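PDB 3T38: arsenate Reductase from Corynebacterium glutamicum, which probably reduces arsenate to arsenite in a thioredoxin-dependent reaction, on a low-molecular-weight tyrosine phosphatase fold. Local coordinates for residues A63-H68 / E111-G116; V84-V89 / Q96-L101. All blocks are in the same frame, centred on the assembly; numbering follows the deposited sequence.

Interaction 1 of 2, residues A63-H68 / E111-G116. With D1D ((4S,5S)-1,2-dithiane-4,5-diol), chain C.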
# COMPACT_ATOMS: atom_id res chain seq x y z
N ALA A 63 -4.79 6.59 -8.43
CA ALA A 63 -5.05 5.48 -9.34
C ALA A 63 -4.76 5.81 -10.77
O ALA A 63 -4.11 5.01 -11.42
CB ALA A 63 -6.51 4.91 -9.19
N LYS A 64 -5.28 6.92 -11.28
CA LYS A 64 -5.07 7.33 -12.68
C LYS A 64 -3.57 7.52 -12.99
O LYS A 64 -3.07 7.10 -14.06
CB LYS A 64 -5.84 8.63 -12.99
CG LYS A 64 -7.38 8.43 -13.10
CD LYS A 64 -8.12 9.61 -13.66
CE LYS A 64 -9.60 9.24 -13.88
NZ LYS A 64 -10.49 10.40 -14.30
N ASP A 65 -2.81 8.09 -12.04
CA ASP A 65 -1.41 8.23 -12.28
C ASP A 65 -0.75 6.87 -12.28
O ASP A 65 0.13 6.60 -13.12
CB ASP A 65 -0.67 9.18 -11.31
CG ASP A 65 0.81 9.48 -11.85
OD1 ASP A 65 1.06 9.38 -13.13
OD2 ASP A 65 1.71 9.77 -11.03
N ARG A 66 -1.18 6.00 -11.37
CA ARG A 66 -0.63 4.63 -11.29
C ARG A 66 -0.91 3.78 -12.55
O ARG A 66 -0.02 3.13 -13.09
CB ARG A 66 -1.14 3.93 -10.04
CG ARG A 66 -0.42 4.38 -8.78
CD ARG A 66 -1.07 3.74 -7.58
NE ARG A 66 -0.63 2.34 -7.52
CZ ARG A 66 -1.17 1.41 -6.75
NH1 ARG A 66 -2.26 1.67 -6.02
NH2 ARG A 66 -0.63 0.19 -6.73
N LEU A 67 -2.13 3.84 -13.04
CA LEU A 67 -2.46 3.13 -14.29
C LEU A 67 -1.63 3.62 -15.45
O LEU A 67 -1.20 2.83 -16.21
CB LEU A 67 -3.95 3.21 -14.60
CG LEU A 67 -4.80 2.38 -13.66
CD1 LEU A 67 -6.29 2.87 -13.70
CD2 LEU A 67 -4.70 0.90 -14.05
N HIS A 68 -1.40 4.94 -15.56
CA HIS A 68 -0.53 5.51 -16.61
C HIS A 68 0.90 5.00 -16.44
O HIS A 68 1.47 4.51 -17.39
CB HIS A 68 -0.58 7.04 -16.63
CG HIS A 68 0.23 7.65 -17.75
ND1 HIS A 68 -0.25 7.77 -19.04
CD2 HIS A 68 1.49 8.17 -17.77
CE1 HIS A 68 0.68 8.32 -19.81
NE2 HIS A 68 1.74 8.57 -19.06
N GLU A 111 7.92 13.24 -17.05
CA GLU A 111 6.90 12.89 -16.09
C GLU A 111 7.55 12.66 -14.73
O GLU A 111 8.39 11.82 -14.60
CB GLU A 111 6.09 11.67 -16.55
CG GLU A 111 5.49 11.90 -17.93
CD GLU A 111 4.11 11.26 -18.09
OE1 GLU A 111 3.24 11.52 -17.22
OE2 GLU A 111 3.93 10.49 -19.06
N VAL A 112 7.16 13.42 -13.71
CA VAL A 112 7.86 13.29 -12.42
C VAL A 112 6.88 12.72 -11.39
O VAL A 112 5.76 13.17 -11.34
CB VAL A 112 8.42 14.64 -11.93
CG1 VAL A 112 9.49 14.42 -10.78
CG2 VAL A 112 9.10 15.44 -13.10
N ARG A 113 7.34 11.79 -10.53
CA ARG A 113 6.54 11.21 -9.47
C ARG A 113 7.26 11.24 -8.17
O ARG A 113 8.51 11.29 -8.13
CB ARG A 113 6.24 9.79 -9.80
CG ARG A 113 5.65 9.68 -11.17
CD ARG A 113 5.00 8.33 -11.39
NE ARG A 113 4.19 8.28 -12.62
CZ ARG A 113 4.66 7.99 -13.83
NH1 ARG A 113 5.97 7.83 -14.03
NH2 ARG A 113 3.81 7.91 -14.87
N SER A 114 6.49 11.21 -7.09
CA SER A 114 7.11 10.97 -5.77
C SER A 114 6.35 9.95 -4.90
O SER A 114 5.21 9.63 -5.19
CB SER A 114 7.26 12.29 -5.00
OG SER A 114 6.02 12.98 -4.83
N ALA A 115 6.98 9.46 -3.82
CA ALA A 115 6.29 8.52 -2.97
C ALA A 115 7.07 8.37 -1.70
O ALA A 115 8.21 8.85 -1.63
CB ALA A 115 6.06 7.12 -3.71
N GLY A 116 6.44 7.72 -0.72
CA GLY A 116 7.02 7.55 0.59
C GLY A 116 6.97 6.10 1.00
O GLY A 116 6.13 5.33 0.49
S1 D1D C . -2.80 -4.19 -5.12
C1 D1D C . -3.51 -5.48 -6.19
C2 D1D C . -3.21 -5.13 -7.60
O2 D1D C . -3.94 -5.98 -8.39
C3 D1D C . -3.89 -3.83 -7.92
O3 D1D C . -4.26 -4.00 -9.20
C4 D1D C . -3.07 -2.57 -7.86
S4 D1D C . -2.86 -2.12 -6.11
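His68 and Glu111 make the short polar link between helix 55-73 and strand 111-116: NE2 of His68 donates to OE2 of Glu111 over 2.9 Å. The helix belongs to the N-terminal helical part of the chain, and the strand is, within this chain, an edge strand of the four-stranded parallel sheet of the low-molecular-weight tyrosine phosphatase fold. The bond is moderately bent, at 145°, and reaches OE2 on its syn side, somewhat tilted from both the imidazole and the carboxylate plane. With CG swung anti to its backbone N (chi1 -176°), the His68 side chain extends across to the strand, while the Glu111 chain bends at chi2 to bring its carboxylate up to the ring. OE2 of Glu111 also receives a weak hydrogen bond from Gln83.

One helical turn earlier, Asp65 forms a salt bridge with Arg113. NE of Arg113 lies 3.3 Å from OD2 and 3.4 Å from OD1 of Asp65, so a single N-H is shared by both oxygens in two weak bonds. The carboxylate meets the guanidinium at its edge, the two planes being 20° apart. Arg113 is extended from CG to NE, and its NH1 is hydrogen-bonded to OE1 of Gln83.

The axes of segments 63-68 and 111-116 come no closer than 11.3 Å, and the gap is spanned by the polar side chains of Asp65, His68, Glu111 and Arg113. CB of Arg66 leaves the helix away from the strand; its guanidinium lies in the dithiane-diol pocket, where NH2 comes 3.3 Å from S4 of the ligand, and Asp149 pairs with its NE. Between the two polar pairs, edge meets edge: CD2 of His68 lies 3.7 Å from NH2 of Arg113.

Interaction 2 of 2, residues V84-V89 / Q96-L101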
# COMPACT_ATOMS: atom_id res chain seq x y z
N VAL A 84 10.65 10.11 -14.04
CA VAL A 84 11.52 10.20 -12.87
C VAL A 84 10.71 10.02 -11.60
O VAL A 84 9.56 10.51 -11.51
CB VAL A 84 12.19 11.55 -12.86
CG1 VAL A 84 13.10 11.73 -11.65
CG2 VAL A 84 12.95 11.79 -14.20
N LEU A 85 11.30 9.31 -10.62
CA LEU A 85 10.66 9.06 -9.38
C LEU A 85 11.57 9.46 -8.20
O LEU A 85 12.73 9.03 -8.13
CB LEU A 85 10.31 7.57 -9.29
CG LEU A 85 9.83 7.16 -7.87
CD1 LEU A 85 8.42 7.65 -7.52
CD2 LEU A 85 9.92 5.70 -7.60
N PHE A 86 11.03 10.24 -7.25
CA PHE A 86 11.76 10.57 -5.99
C PHE A 86 11.07 9.86 -4.83
O PHE A 86 9.84 9.79 -4.80
CB PHE A 86 11.81 12.09 -5.72
CG PHE A 86 12.47 12.86 -6.84
CD1 PHE A 86 11.71 13.31 -7.95
CD2 PHE A 86 13.86 13.06 -6.83
CE1 PHE A 86 12.34 14.02 -9.01
CE2 PHE A 86 14.50 13.78 -7.90
CZ PHE A 86 13.75 14.23 -8.99
N ILE A 87 11.87 9.37 -3.87
CA ILE A 87 11.37 8.53 -2.79
C ILE A 87 12.07 9.00 -1.51
O ILE A 87 13.28 9.05 -1.53
CB ILE A 87 11.74 7.00 -3.03
CG1 ILE A 87 11.16 6.50 -4.37
CG2 ILE A 87 11.19 6.09 -1.87
CD1 ILE A 87 11.52 5.12 -4.68
N CYS A 88 11.31 9.34 -0.45
CA CYS A 88 11.87 9.70 0.90
C CYS A 88 10.93 9.05 1.90
O CYS A 88 10.10 8.21 1.49
CB CYS A 88 11.92 11.23 1.10
SG CYS A 88 10.25 12.07 1.17
N VAL A 89 11.09 9.34 3.19
CA VAL A 89 10.32 8.55 4.16
C VAL A 89 8.82 8.89 4.12
O VAL A 89 8.03 8.03 3.83
CB VAL A 89 10.91 8.59 5.59
CG1 VAL A 89 9.99 7.83 6.57
CG2 VAL A 89 12.36 8.01 5.62
N GLN A 96 8.87 15.62 -2.28
CA GLN A 96 7.90 16.58 -2.82
C GLN A 96 8.59 17.83 -3.35
O GLN A 96 8.19 18.36 -4.39
CB GLN A 96 6.86 16.96 -1.75
CG GLN A 96 6.02 15.78 -1.23
CD GLN A 96 4.85 15.44 -2.16
OE1 GLN A 96 4.76 15.94 -3.28
NE2 GLN A 96 3.92 14.58 -1.69
N ILE A 97 9.59 18.29 -2.62
CA ILE A 97 10.46 19.36 -3.03
C ILE A 97 11.17 18.97 -4.31
O ILE A 97 11.15 19.77 -5.28
CB ILE A 97 11.56 19.66 -1.96
CG1 ILE A 97 10.89 20.07 -0.65
CG2 ILE A 97 12.56 20.73 -2.51
CD1 ILE A 97 11.89 20.12 0.54
N ALA A 98 11.78 17.78 -4.34
CA ALA A 98 12.56 17.40 -5.48
C ALA A 98 11.64 17.29 -6.70
O ALA A 98 11.97 17.74 -7.81
CB ALA A 98 13.27 16.09 -5.25
N SER A 99 10.48 16.67 -6.49
CA SER A 99 9.58 16.45 -7.59
C SER A 99 9.07 17.76 -8.18
O SER A 99 8.95 17.88 -9.41
CB SER A 99 8.37 15.58 -7.12
OG SER A 99 7.37 15.53 -8.14
N ALA A 100 8.73 18.72 -7.31
CA ALA A 100 8.15 19.98 -7.77
C ALA A 100 9.20 20.86 -8.45
O ALA A 100 8.88 21.58 -9.39
CB ALA A 100 7.39 20.74 -6.62
N LEU A 101 10.45 20.76 -8.01
CA LEU A 101 11.53 21.57 -8.60
C LEU A 101 11.77 21.00 -10.01
O LEU A 101 11.81 21.73 -11.01
CB LEU A 101 12.77 21.60 -7.67
CG LEU A 101 12.70 22.49 -6.38
CD1 LEU A 101 13.91 22.40 -5.38
CD2 LEU A 101 12.59 23.97 -6.77
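Phe86 and Ala98 supply the main apolar contact between strand 83-88 and helix 94-106. The methyl of Ala98 sits over one face of the phenylalanine ring in a CH-pi contact, its CB 3.7 Å from the ring centroid and 21° off the normal. It is displaced toward the rim, and the nearest ring atom is CD2 of Phe86, 3.5 Å from CB of Ala98. Chi1 of Phe86, at -58°, sets CG opposite the carbonyl carbon, and from there the ring projects off the strand to the helix.

The helix backbone takes part as well. CD1 of Phe86 lies 3.8 Å from CA of Ser99, and CE1 of Phe86 is 3.9 Å from the carbonyl O of Ala98. This is the first strand-helix step of the right-handed beta-alpha-beta crossover formed by strand 83-88, helix 94-106 and strand 111-116, in which the helix returns the chain to the neighbouring parallel strand. At Cys88 the strand leads into what is probably the P-loop of the phosphatase fold, between strand and helix. The small side chains of Ala98 and Ser99 are consistent with the close approach, the CA atoms of Phe86 and Ser99 being 6.5 Å apart.

Leu102 of the same helix and Ile201 of helix 190-211 also touch Phe86. NE2 of Gln96 donates to the carbonyl O of Asn91.

Overall arrangement
From the N terminus the chain runs through helix 55-73, the first partner of interaction 1, and, after a connecting segment, into strand 83-88 of interaction 2. Helix 94-106 follows and closes the short loop of interaction 2; strand 111-116 then closes the longer loop of interaction 1, so 84-89/96-101 is nested inside 63-68/111-116. The two centres are 11 Å apart and meet through the sheet: strands 83-88 and 111-116 are parallel neighbours, probably hydrogen-bonded from Arg113 N to Val84 O and from Phe86 N to Arg113 O. Val112 packs on Phe86 and Ser99. Together the contacts tie helix 55-73 to strand 111-116 and helix 94-106 to strand 83-88, neighbours in one sheet.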